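Local coordinates for protein CS6 fimbrial subunit B, CS6 fimbrial subunit A (Escherichia coli, PDB 4B9G) that probably serves as a pilin subunit of the enterotoxigenic E. coli colonization factor CS6, captured here with a fused donor strand from its partner subunit, at residues Ser30-Asn35 with Gln78-Tyr83; Met43-Pro46 with Ala51-Ile54; Ala47-Val52 with Thr147-Lys152; Gly68-Val73 with Val156-Ser161. All blocks are in the same frame, centred on the assembly; numbering follows the deposited sequence.

Contact 1: Ser30-Asn35 with Gln78-Tyr83; sequences SDPKLN and QNMNYY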
loop_
_atom_site.group_PDB
_atom_site.type_symbol
_atom_site.label_atom_id
_atom_site.label_comp_id
_atom_site.label_asym_id
_atom_site.label_seq_id
_atom_site.Cartn_x
_atom_site.Cartn_y
_atom_site.Cartn_z
ATOM N N SER A 30 7.321 13.234 14.777
ATOM C CA SER A 30 8.754 13.173 14.518
ATOM C C SER A 30 8.998 12.135 13.442
ATOM O O SER A 30 8.056 11.529 12.952
ATOM C CB SER A 30 9.536 12.813 15.785
ATOM O OG SER A 30 9.134 11.559 16.307
ATOM N N ASP A 31 10.254 11.904 13.079
ATOM C CA ASP A 31 10.552 11.003 11.968
ATOM C C ASP A 31 10.054 9.593 12.235
ATOM O O ASP A 31 10.221 9.074 13.327
ATOM C CB ASP A 31 12.050 10.963 11.718
ATOM C CG ASP A 31 12.561 12.256 11.108
ATOM O OD1 ASP A 31 11.806 13.245 11.099
ATOM O OD2 ASP A 31 13.691 12.278 10.604
ATOM N N PRO A 32 9.433 8.961 11.239
ATOM C CA PRO A 32 9.066 7.550 11.410
ATOM C C PRO A 32 10.279 6.684 11.708
ATOM O O PRO A 32 11.381 6.975 11.247
ATOM C CB PRO A 32 8.461 7.159 10.058
ATOM C CG PRO A 32 8.139 8.414 9.389
ATOM C CD PRO A 32 9.021 9.490 9.930
ATOM N N LYS A 33 10.088 5.666 12.483
ATOM C CA LYS A 33 11.066 4.632 12.797
ATOM C C LYS A 33 10.943 3.368 11.949
ATOM O O LYS A 33 9.881 3.108 11.402
ATOM C CB LYS A 33 10.997 4.379 14.277
ATOM C CG LYS A 33 11.280 5.616 15.068
ATOM C CD LYS A 33 11.758 5.407 16.381
ATOM C CE LYS A 33 10.806 5.882 17.470
ATOM N NZ LYS A 33 10.996 7.350 17.767
ATOM N N LEU A 34 12.040 2.617 11.797
ATOM C CA LEU A 34 11.960 1.363 11.083
ATOM C C LEU A 34 10.770 0.584 11.615
ATOM O O LEU A 34 10.546 0.501 12.828
ATOM C CB LEU A 34 13.247 0.558 11.264
ATOM C CG LEU A 34 14.157 0.435 10.043
ATOM C CD1 LEU A 34 14.300 1.756 9.312
ATOM C CD2 LEU A 34 15.516 -0.100 10.463
ATOM N N ASN A 35 9.995 0.058 10.678
ATOM C CA ASN A 35 8.851 -0.794 10.963
ATOM C C ASN A 35 7.594 -0.033 11.379
ATOM O O ASN A 35 6.564 -0.654 11.641
ATOM C CB ASN A 35 9.207 -1.845 12.032
ATOM C CG ASN A 35 8.501 -3.175 11.822
ATOM O OD1 ASN A 35 8.318 -3.617 10.686
ATOM N ND2 ASN A 35 8.103 -3.823 12.918
ATOM N N GLN A 78 13.206 14.590 -0.503
ATOM C CA GLN A 78 12.920 13.878 0.739
ATOM C C GLN A 78 11.817 12.858 0.510
ATOM O O GLN A 78 10.736 13.201 0.009
ATOM C CB GLN A 78 12.505 14.867 1.824
ATOM C CG GLN A 78 13.597 15.829 2.196
ATOM C CD GLN A 78 13.228 16.680 3.385
ATOM O OE1 GLN A 78 12.534 16.240 4.280
ATOM N NE2 GLN A 78 13.694 17.906 3.398
ATOM N N ASN A 79 12.079 11.602 0.844
ATOM C CA ASN A 79 11.092 10.565 0.611
ATOM C C ASN A 79 11.267 9.413 1.599
ATOM O O ASN A 79 12.325 9.248 2.215
ATOM C CB ASN A 79 11.164 10.087 -0.839
ATOM C CG ASN A 79 12.533 9.547 -1.194
ATOM O OD1 ASN A 79 13.025 8.617 -0.570
ATOM N ND2 ASN A 79 13.181 10.174 -2.153
ATOM N N MET A 80 10.188 8.654 1.754
ATOM C CA MET A 80 10.120 7.504 2.650
ATOM C C MET A 80 9.860 6.255 1.825
ATOM O O MET A 80 8.918 6.219 1.038
ATOM C CB MET A 80 8.980 7.695 3.651
ATOM C CG MET A 80 9.110 8.949 4.498
ATOM S SD MET A 80 7.679 9.103 5.568
ATOM C CE MET A 80 8.086 10.599 6.476
ATOM N N ASN A 81 10.663 5.221 2.048
ATOM C CA ASN A 81 10.470 3.920 1.437
ATOM C C ASN A 81 9.595 3.022 2.313
ATOM O O ASN A 81 9.704 3.061 3.542
ATOM C CB ASN A 81 11.816 3.220 1.262
ATOM C CG ASN A 81 12.748 3.946 0.336
ATOM O OD1 ASN A 81 12.329 4.542 -0.634
ATOM N ND2 ASN A 81 14.034 3.890 0.640
ATOM N N TYR A 82 8.760 2.184 1.696
ATOM C CA TYR A 82 7.888 1.309 2.466
ATOM C C TYR A 82 7.468 0.094 1.652
ATOM O O TYR A 82 7.553 0.103 0.429
ATOM C CB TYR A 82 6.639 2.057 2.957
ATOM C CG TYR A 82 5.641 2.383 1.873
ATOM C CD1 TYR A 82 5.762 3.520 1.081
ATOM C CD2 TYR A 82 4.555 1.547 1.642
ATOM C CE1 TYR A 82 4.832 3.811 0.098
ATOM C CE2 TYR A 82 3.608 1.839 0.673
ATOM C CZ TYR A 82 3.746 2.971 -0.094
ATOM O OH TYR A 82 2.764 3.268 -1.029
ATOM N N TYR A 83 6.959 -0.924 2.347
ATOM C CA TYR A 83 6.311 -2.058 1.701
ATOM C C TYR A 83 4.937 -2.293 2.343
ATOM O O TYR A 83 4.645 -1.797 3.446
ATOM C CB TYR A 83 7.149 -3.345 1.791
ATOM C CG TYR A 83 7.363 -3.863 3.176
ATOM C CD1 TYR A 83 6.460 -4.731 3.768
ATOM C CD2 TYR A 83 8.478 -3.454 3.906
ATOM C CE1 TYR A 83 6.688 -5.196 5.061
ATOM C CE2 TYR A 83 8.711 -3.911 5.181
ATOM C CZ TYR A 83 7.819 -4.774 5.757
ATOM O OH TYR A 83 8.045 -5.270 7.020
HETATM O O HOH W 1 10.100 -4.350 8.553
#
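Tyr-83 OH lies 2.7 Å from water 1, which in turn donates to Asn-35 OD1 at 2.9 Å. The water sits at the edge of the tyrosine ring and in its plane, while the Asn-35 amide is turned 36° from that ring. Tyr-83 OH and Asn-35 OD1 are themselves 4.0 Å apart, so the water is what joins the two polar groups.

The other end of the contact is apolar. Met-80 sends an extended chain up from its strand, with chi2 and chi3 both close to 180°, and its terminal methyl comes up against the CG-CD edge of the Pro-32 ring. Met-80 CE is 3.6 Å from Pro-32 CG and nearly as close to Pro-32 CD, and the two side chains meet at about a right angle. Tyr-125 touches both residues, and so does Ile-160, which belongs to the fused CssA donor strand.

Both segments belong to the CssB part. The loop joining strands 21-28 and 37-44 thus lies over one end of strand 79-88 in the immunoglobulin-like sandwich expected of a fimbrial subunit, running only 20° off its direction. The chemistry divides by depth: a buried methionine methyl packs on proline by shape, whereas the more exposed asparagine is attached through a water that could adjust with it.

Contact 2: Met43-Pro46 with Ala51-Ile54; sequences MTIP and AVKI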
loop_
_atom_site.group_PDB
_atom_site.type_symbol
_atom_site.label_atom_id
_atom_site.label_comp_id
_atom_site.label_asym_id
_atom_site.label_seq_id
_atom_site.Cartn_x
_atom_site.Cartn_y
_atom_site.Cartn_z
ATOM N N MET A 43 -10.393 -2.897 3.269
ATOM C CA MET A 43 -11.281 -3.209 2.149
ATOM C C MET A 43 -12.169 -4.401 2.460
ATOM O O MET A 43 -11.809 -5.277 3.219
ATOM C CB MET A 43 -10.508 -3.483 0.864
ATOM C CG MET A 43 -9.646 -4.753 0.900
ATOM S SD MET A 43 -8.660 -5.081 -0.632
ATOM C CE MET A 43 -7.429 -3.778 -0.597
ATOM N N THR A 44 -13.362 -4.429 1.900
ATOM C CA THR A 44 -14.157 -5.678 1.932
ATOM C C THR A 44 -14.270 -6.149 0.497
ATOM O O THR A 44 -14.485 -5.389 -0.390
ATOM C CB THR A 44 -15.562 -5.549 2.619
ATOM O OG1 THR A 44 -15.397 -5.203 3.993
ATOM C CG2 THR A 44 -16.355 -6.857 2.562
ATOM N N ILE A 45 -14.126 -7.423 0.279
ATOM C CA ILE A 45 -14.084 -7.953 -1.073
ATOM C C ILE A 45 -15.505 -8.051 -1.652
ATOM O O ILE A 45 -16.345 -8.760 -1.088
ATOM C CB ILE A 45 -13.459 -9.347 -1.003
ATOM C CG1 ILE A 45 -12.084 -9.300 -0.298
ATOM C CG2 ILE A 45 -13.383 -9.948 -2.390
ATOM C CD1 ILE A 45 -11.069 -8.339 -0.888
ATOM N N PRO A 46 -15.777 -7.387 -2.789
ATOM C CA PRO A 46 -17.111 -7.505 -3.378
ATOM C C PRO A 46 -17.361 -8.896 -3.925
ATOM O O PRO A 46 -16.454 -9.607 -4.342
ATOM C CB PRO A 46 -17.069 -6.513 -4.545
ATOM C CG PRO A 46 -15.958 -5.578 -4.237
ATOM C CD PRO A 46 -14.952 -6.404 -3.508
ATOM N N ALA A 51 -9.508 -12.495 -6.463
ATOM C CA ALA A 51 -8.119 -12.200 -6.125
ATOM C C ALA A 51 -7.882 -10.700 -6.117
ATOM O O ALA A 51 -8.591 -9.931 -6.789
ATOM C CB ALA A 51 -7.158 -12.890 -7.091
ATOM N N VAL A 52 -6.868 -10.304 -5.354
ATOM C CA VAL A 52 -6.474 -8.917 -5.175
ATOM C C VAL A 52 -4.974 -8.763 -5.379
ATOM O O VAL A 52 -4.205 -9.584 -4.908
ATOM C CB VAL A 52 -6.841 -8.426 -3.740
ATOM C CG1 VAL A 52 -6.220 -7.061 -3.428
ATOM C CG2 VAL A 52 -8.360 -8.399 -3.575
ATOM N N LYS A 53 -4.532 -7.710 -6.015
ATOM C CA LYS A 53 -3.198 -7.154 -6.077
ATOM C C LYS A 53 -3.188 -5.838 -5.328
ATOM O O LYS A 53 -4.085 -5.014 -5.523
ATOM C CB LYS A 53 -2.746 -6.926 -7.495
ATOM C CG LYS A 53 -1.434 -6.357 -7.744
ATOM C CD LYS A 53 -1.078 -6.183 -9.176
ATOM C CE LYS A 53 0.261 -5.730 -9.440
ATOM N NZ LYS A 53 0.420 -5.533 -10.895
ATOM N N ILE A 54 -2.170 -5.640 -4.497
ATOM C CA ILE A 54 -2.017 -4.388 -3.755
ATOM C C ILE A 54 -0.526 -4.067 -3.684
ATOM O O ILE A 54 0.234 -4.770 -3.014
ATOM C CB ILE A 54 -2.725 -4.459 -2.372
ATOM C CG1 ILE A 54 -2.480 -3.172 -1.600
ATOM C CG2 ILE A 54 -2.328 -5.700 -1.556
ATOM C CD1 ILE A 54 -3.308 -3.050 -0.350
#
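Met-43 and Ile-45 face Val-52 and Ile-54 across the interior of an immunoglobulin-like sandwich, where strand 37-44 and strand 51-56 follow each other in the chain but are not sheet neighbours. Strand 37-44 hydrogen-bonds alongside 108-119, while 51-56 pairs with 128-142, so the four side chains meet at a slant between the two layers. All of this lies in the CssB part of the fusion. Ile-45 sits just beyond the end of strand 37-44.

Ile-45 meets Val-52 obliquely, end methyl to branch methyl, with Ile-45 CD1 3.8 Å from Val-52 CG2. Val-52 has its CG1 anti to the backbone N (chi1 170°), which spreads its two methyls between different partners: CG2 serves Ile-45, and CG1 approaches Met-43 SD at 4.2 Å.

The methionine also comes to Ile-54 at a slant. Its chain runs straight through chi2 and then bends at chi3 (69°), carrying the terminal methyl past the sulfur and on to the isoleucine. Ile-54 reaches back with a fully extended chain.

Other apolar groups close in around the four: Phe-111 packs on both Met-43 and Ile-54, and Val-103 on both Ile-45 and Val-52. With no polar side-chain group among the four, they meet by apolar contact. At its far end it comes down to two methyls, Met-43 CE and Ile-54 CD1, 4.2 Å apart.

Contact 3: Ala47-Val52 with Thr147-Lys152; sequences AGVSAV and TEIATK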
loop_
_atom_site.group_PDB
_atom_site.type_symbol
_atom_site.label_atom_id
_atom_site.label_comp_id
_atom_site.label_asym_id
_atom_site.label_seq_id
_atom_site.Cartn_x
_atom_site.Cartn_y
_atom_site.Cartn_z
ATOM N N ALA A 47 -18.629 -9.285 -3.972
ATOM C CA ALA A 47 -19.005 -10.544 -4.601
ATOM C C ALA A 47 -18.485 -10.528 -6.036
ATOM O O ALA A 47 -18.577 -9.510 -6.722
ATOM C CB ALA A 47 -20.512 -10.724 -4.579
ATOM N N GLY A 48 -17.925 -11.650 -6.486
ATOM C CA GLY A 48 -17.388 -11.744 -7.830
ATOM C C GLY A 48 -15.886 -11.506 -7.924
ATOM O O GLY A 48 -15.302 -11.734 -8.985
ATOM N N VAL A 49 -15.258 -11.044 -6.846
ATOM C CA VAL A 49 -13.817 -10.832 -6.843
ATOM C C VAL A 49 -13.153 -12.038 -6.195
ATOM O O VAL A 49 -13.441 -12.379 -5.039
ATOM C CB VAL A 49 -13.458 -9.540 -6.107
ATOM C CG1 VAL A 49 -11.952 -9.425 -5.952
ATOM C CG2 VAL A 49 -14.044 -8.344 -6.861
ATOM N N SER A 50 -12.264 -12.688 -6.890
ATOM C CA SER A 50 -11.509 -13.842 -6.487
ATOM C C SER A 50 -10.108 -13.592 -6.016
ATOM O O SER A 50 -9.575 -14.385 -5.270
ATOM C CB SER A 50 -11.481 -14.931 -7.566
ATOM O OG SER A 50 -12.721 -15.243 -8.026
ATOM N N ALA A 51 -9.508 -12.495 -6.463
ATOM C CA ALA A 51 -8.119 -12.200 -6.125
ATOM C C ALA A 51 -7.882 -10.700 -6.117
ATOM O O ALA A 51 -8.591 -9.931 -6.789
ATOM C CB ALA A 51 -7.158 -12.890 -7.091
ATOM N N VAL A 52 -6.868 -10.304 -5.354
ATOM C CA VAL A 52 -6.474 -8.917 -5.175
ATOM C C VAL A 52 -4.974 -8.763 -5.379
ATOM O O VAL A 52 -4.205 -9.584 -4.908
ATOM C CB VAL A 52 -6.841 -8.426 -3.740
ATOM C CG1 VAL A 52 -6.220 -7.061 -3.428
ATOM C CG2 VAL A 52 -8.360 -8.399 -3.575
ATOM N N THR A 147 -8.603 -12.769 -14.854
ATOM C CA THR A 147 -8.998 -11.595 -15.597
ATOM C C THR A 147 -9.051 -10.416 -14.645
ATOM O O THR A 147 -9.712 -10.485 -13.617
ATOM C CB THR A 147 -10.385 -11.783 -16.220
ATOM O OG1 THR A 147 -10.386 -12.968 -17.025
ATOM C CG2 THR A 147 -10.744 -10.584 -17.069
ATOM N N GLU A 148 -8.354 -9.350 -14.923
ATOM C CA GLU A 148 -8.492 -8.104 -14.190
ATOM C C GLU A 148 -9.802 -7.491 -14.491
ATOM O O GLU A 148 -10.123 -7.265 -15.655
ATOM C CB GLU A 148 -7.424 -7.110 -14.559
ATOM C CG GLU A 148 -7.272 -5.909 -13.720
ATOM C CD GLU A 148 -6.178 -4.952 -14.204
ATOM O OE1 GLU A 148 -4.998 -5.209 -13.953
ATOM O OE2 GLU A 148 -6.531 -3.962 -14.855
ATOM N N ILE A 149 -10.569 -7.218 -13.448
ATOM C CA ILE A 149 -11.886 -6.622 -13.615
ATOM C C ILE A 149 -12.023 -5.186 -13.083
ATOM O O ILE A 149 -12.965 -4.485 -13.475
ATOM C CB ILE A 149 -13.021 -7.551 -13.098
ATOM C CG1 ILE A 149 -12.864 -7.825 -11.602
ATOM C CG2 ILE A 149 -13.038 -8.855 -13.890
ATOM C CD1 ILE A 149 -13.891 -8.790 -11.015
ATOM N N ALA A 150 -11.079 -4.727 -12.260
ATOM C CA ALA A 150 -11.067 -3.336 -11.824
ATOM C C ALA A 150 -9.678 -3.009 -11.300
ATOM O O ALA A 150 -8.989 -3.868 -10.743
ATOM C CB ALA A 150 -12.126 -3.092 -10.744
ATOM N N THR A 151 -9.258 -1.757 -11.461
ATOM C CA THR A 151 -8.009 -1.288 -10.874
ATOM C C THR A 151 -8.096 0.206 -10.594
ATOM O O THR A 151 -8.820 0.934 -11.289
ATOM C CB THR A 151 -6.782 -1.638 -11.780
ATOM O OG1 THR A 151 -5.567 -1.348 -11.077
ATOM C CG2 THR A 151 -6.804 -0.883 -13.084
ATOM N N LYS A 152 -7.423 0.710 -9.620
ATOM C CA LYS A 152 -7.356 2.083 -9.211
ATOM C C LYS A 152 -6.022 2.354 -8.521
ATOM O O LYS A 152 -5.538 1.538 -7.738
ATOM C CB LYS A 152 -8.501 2.457 -8.292
ATOM C CG LYS A 152 -8.588 3.817 -7.675
ATOM C CD LYS A 152 -8.973 4.907 -8.512
ATOM C CE LYS A 152 -9.437 6.177 -7.824
ATOM N NZ LYS A 152 -8.490 6.521 -6.948
#
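Gly-48 meets Ile-149 through its backbone: the carbonyl O of Gly-48 stands 3.8 Å from Ile-149 CD1, an apolar methyl resting against a peptide oxygen. The loop turns here with a positive phi of 97°, a conformation that suits glycine, and Gly-48 N is hydrogen-bonded to Glu-105 OE1.

Val-49 follows, and it is the side chain of this segment that meets the isoleucine. Its CG2, anti to the carbonyl carbon, lies 4.2 Å from Ile-149 CD1; the two side chains run at a slant to each other. Ile-149 gets there with CG1 set between its own backbone N and carbonyl carbon (chi1 61°) and CD1 extended beyond (chi2 -177°), so that a single methyl serves both Gly-48 and Val-49. Val-49 is buried and also packs on Phe-138; Ile-149 remains largely exposed.

Strand 128-142 separates the two segments in the sheet and pairs with both, and the CA atoms of Val-49 and Ile-149 are 8.2 Å apart. Segment 147-152 is part of the CssA donor strand, which completes the immunoglobulin-like fold by donor-strand complementation, so the contact joins two proteins whose linkage in one chain is engineered.

Ser-50 and Ala-51 come next, both facing Tyr-139 in a classic beta bulge. On the other flank of the middle strand, Ile-149 and Ala-150 form a second classic bulge opposite Phe-138.

Contact 4: Gly68-Val73 with Val156-Ser161; sequences GKLVNV and VSTTIS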
loop_
_atom_site.group_PDB
_atom_site.type_symbol
_atom_site.label_atom_id
_atom_site.label_comp_id
_atom_site.label_asym_id
_atom_site.label_seq_id
_atom_site.Cartn_x
_atom_site.Cartn_y
_atom_site.Cartn_z
ATOM N N GLY A 68 7.727 1.002 -2.282
ATOM C CA GLY A 68 7.194 2.253 -2.783
ATOM C C GLY A 68 7.789 3.439 -2.046
ATOM O O GLY A 68 8.511 3.293 -1.055
ATOM N N LYS A 69 7.472 4.626 -2.555
ATOM C CA LYS A 69 7.920 5.880 -1.953
ATOM C C LYS A 69 6.740 6.803 -1.639
ATOM O O LYS A 69 5.796 6.929 -2.437
ATOM C CB LYS A 69 8.859 6.635 -2.897
ATOM C CG LYS A 69 10.214 6.006 -3.048
ATOM C CD LYS A 69 11.110 6.892 -3.891
ATOM C CE LYS A 69 12.568 6.597 -3.610
ATOM N NZ LYS A 69 13.200 5.746 -4.640
ATOM N N LEU A 70 6.835 7.477 -0.491
ATOM C CA LEU A 70 6.010 8.645 -0.185
ATOM C C LEU A 70 6.959 9.840 -0.223
ATOM O O LEU A 70 7.958 9.883 0.490
ATOM C CB LEU A 70 5.341 8.516 1.180
ATOM C CG LEU A 70 4.438 7.285 1.337
ATOM C CD1 LEU A 70 3.847 7.225 2.727
ATOM C CD2 LEU A 70 3.335 7.243 0.309
ATOM N N VAL A 71 6.670 10.786 -1.108
ATOM C CA VAL A 71 7.566 11.902 -1.396
ATOM C C VAL A 71 7.005 13.190 -0.785
ATOM O O VAL A 71 5.810 13.492 -0.931
ATOM C CB VAL A 71 7.749 12.065 -2.924
ATOM C CG1 VAL A 71 8.720 13.214 -3.228
ATOM C CG2 VAL A 71 8.256 10.766 -3.537
ATOM N N ASN A 72 7.860 13.939 -0.094
ATOM C CA ASN A 72 7.482 15.219 0.465
ATOM C C ASN A 72 6.930 16.104 -0.654
ATOM O O ASN A 72 7.604 16.350 -1.674
ATOM C CB ASN A 72 8.735 15.826 1.092
ATOM C CG ASN A 72 8.481 17.142 1.776
ATOM O OD1 ASN A 72 7.894 18.044 1.194
ATOM N ND2 ASN A 72 8.957 17.279 3.000
ATOM N N VAL A 73 5.708 16.591 -0.463
ATOM C CA VAL A 73 5.027 17.324 -1.536
ATOM C C VAL A 73 5.633 18.717 -1.817
ATOM O O VAL A 73 5.332 19.352 -2.837
ATOM C CB VAL A 73 3.505 17.428 -1.270
ATOM C CG1 VAL A 73 2.859 16.043 -1.172
ATOM C CG2 VAL A 73 3.209 18.248 -0.029
ATOM N N VAL A 156 -2.361 8.136 -1.441
ATOM C CA VAL A 156 -2.015 7.756 -0.081
ATOM C C VAL A 156 -1.038 8.792 0.489
ATOM O O VAL A 156 -0.330 9.463 -0.272
ATOM C CB VAL A 156 -1.402 6.320 -0.043
ATOM C CG1 VAL A 156 -2.398 5.294 -0.518
ATOM C CG2 VAL A 156 -0.119 6.238 -0.843
ATOM N N SER A 157 -0.977 8.888 1.816
ATOM C CA SER A 157 -0.078 9.843 2.461
ATOM C C SER A 157 0.214 9.467 3.896
ATOM O O SER A 157 -0.486 8.649 4.511
ATOM C CB SER A 157 -0.665 11.265 2.435
ATOM O OG SER A 157 -1.793 11.379 3.279
ATOM N N THR A 158 1.267 10.100 4.401
ATOM C CA THR A 158 1.575 10.187 5.817
ATOM C C THR A 158 1.998 11.646 6.053
ATOM O O THR A 158 2.282 12.390 5.103
ATOM C CB THR A 158 2.690 9.179 6.206
ATOM O OG1 THR A 158 2.884 9.132 7.623
ATOM C CG2 THR A 158 4.017 9.526 5.575
ATOM N N THR A 159 2.037 12.063 7.314
ATOM C CA THR A 159 2.431 13.428 7.631
ATOM C C THR A 159 3.406 13.436 8.812
ATOM O O THR A 159 3.392 12.548 9.695
ATOM C CB THR A 159 1.231 14.252 7.961
ATOM O OG1 THR A 159 0.322 14.483 6.887
ATOM C CG2 THR A 159 0.739 14.071 9.255
ATOM N N ILE A 160 4.261 14.454 8.826
ATOM C CA ILE A 160 5.032 14.822 10.007
ATOM C C ILE A 160 4.580 16.238 10.356
ATOM O O ILE A 160 4.620 17.137 9.494
ATOM C CB ILE A 160 6.546 14.803 9.747
ATOM C CG1 ILE A 160 6.992 13.388 9.355
ATOM C CG2 ILE A 160 7.309 15.304 10.973
ATOM C CD1 ILE A 160 8.453 13.321 8.956
ATOM N N SER A 161 4.144 16.455 11.590
ATOM C CA SER A 161 3.610 17.758 11.963
ATOM C C SER A 161 4.660 18.867 11.926
ATOM O O SER A 161 5.867 18.578 12.061
ATOM C CB SER A 161 2.999 17.703 13.343
ATOM O OG SER A 161 3.953 17.286 14.281
ATOM O OXT SER A 161 4.264 20.049 11.758
#
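This is a buried apolar contact in which Leu-70 of the CssB part packs against Val-156 and Thr-158 of the fused CssA donor strand. The arrangement is donor-strand complementation: strand 145-160, CssA in all but its first residue, fills out the immunoglobulin-like fold between strands 21-28 and 128-142, parallel to the first, as expected when one fimbrial subunit completes another. The covalent link itself is engineered.

Strands 68-72 and 156-160 are not sheet partners but cross at -52°, with their axes 7.7 Å apart at closest approach. Leu-70 spans that gap. With CG anti to its carbonyl carbon (chi1 -59°), it points its forked end at the donor strand and divides its methyls between two residues. CD2 of Leu-70 touches Val-156 CG2 at 3.8 Å; both donor side chains lie at about a right angle to the leucine. The backbone of Ser-157 passes between them.

Thr-158 works in two directions. Its OG1, anti to the backbone N, is hydrogen-bonded to Val-26 O, which satisfies the buried hydroxyl and helps fix the rotamer. The other branch is thereby directed at the leucine, with Thr-158 CG2 3.7 Å from Leu-70 CD1.

How the contacts relate
Contacts 2 and 4 are interior and apolar; contact 1 has a buried apolar end and a more exposed polar one, and contact 3 sets a buried valine against an exposed isoleucine. They gather in two groups on opposite sides of the chain's centre. Contacts 1 and 4 adjoin, because strands 65-72 and 79-88 are sheet neighbours: Leu-70 and Met-80 hydrogen-bond through their backbones, and Met-80 also touches Thr-158. Contacts 2 and 3 share Ala-51 and Val-52 of strand 51-56. The donor strand runs between the groups, entering contact 3 near its beginning and contact 4 near its end, whereas contacts 1 and 2 lie wholly within CssB. A bridging water appears in contact 1 alone.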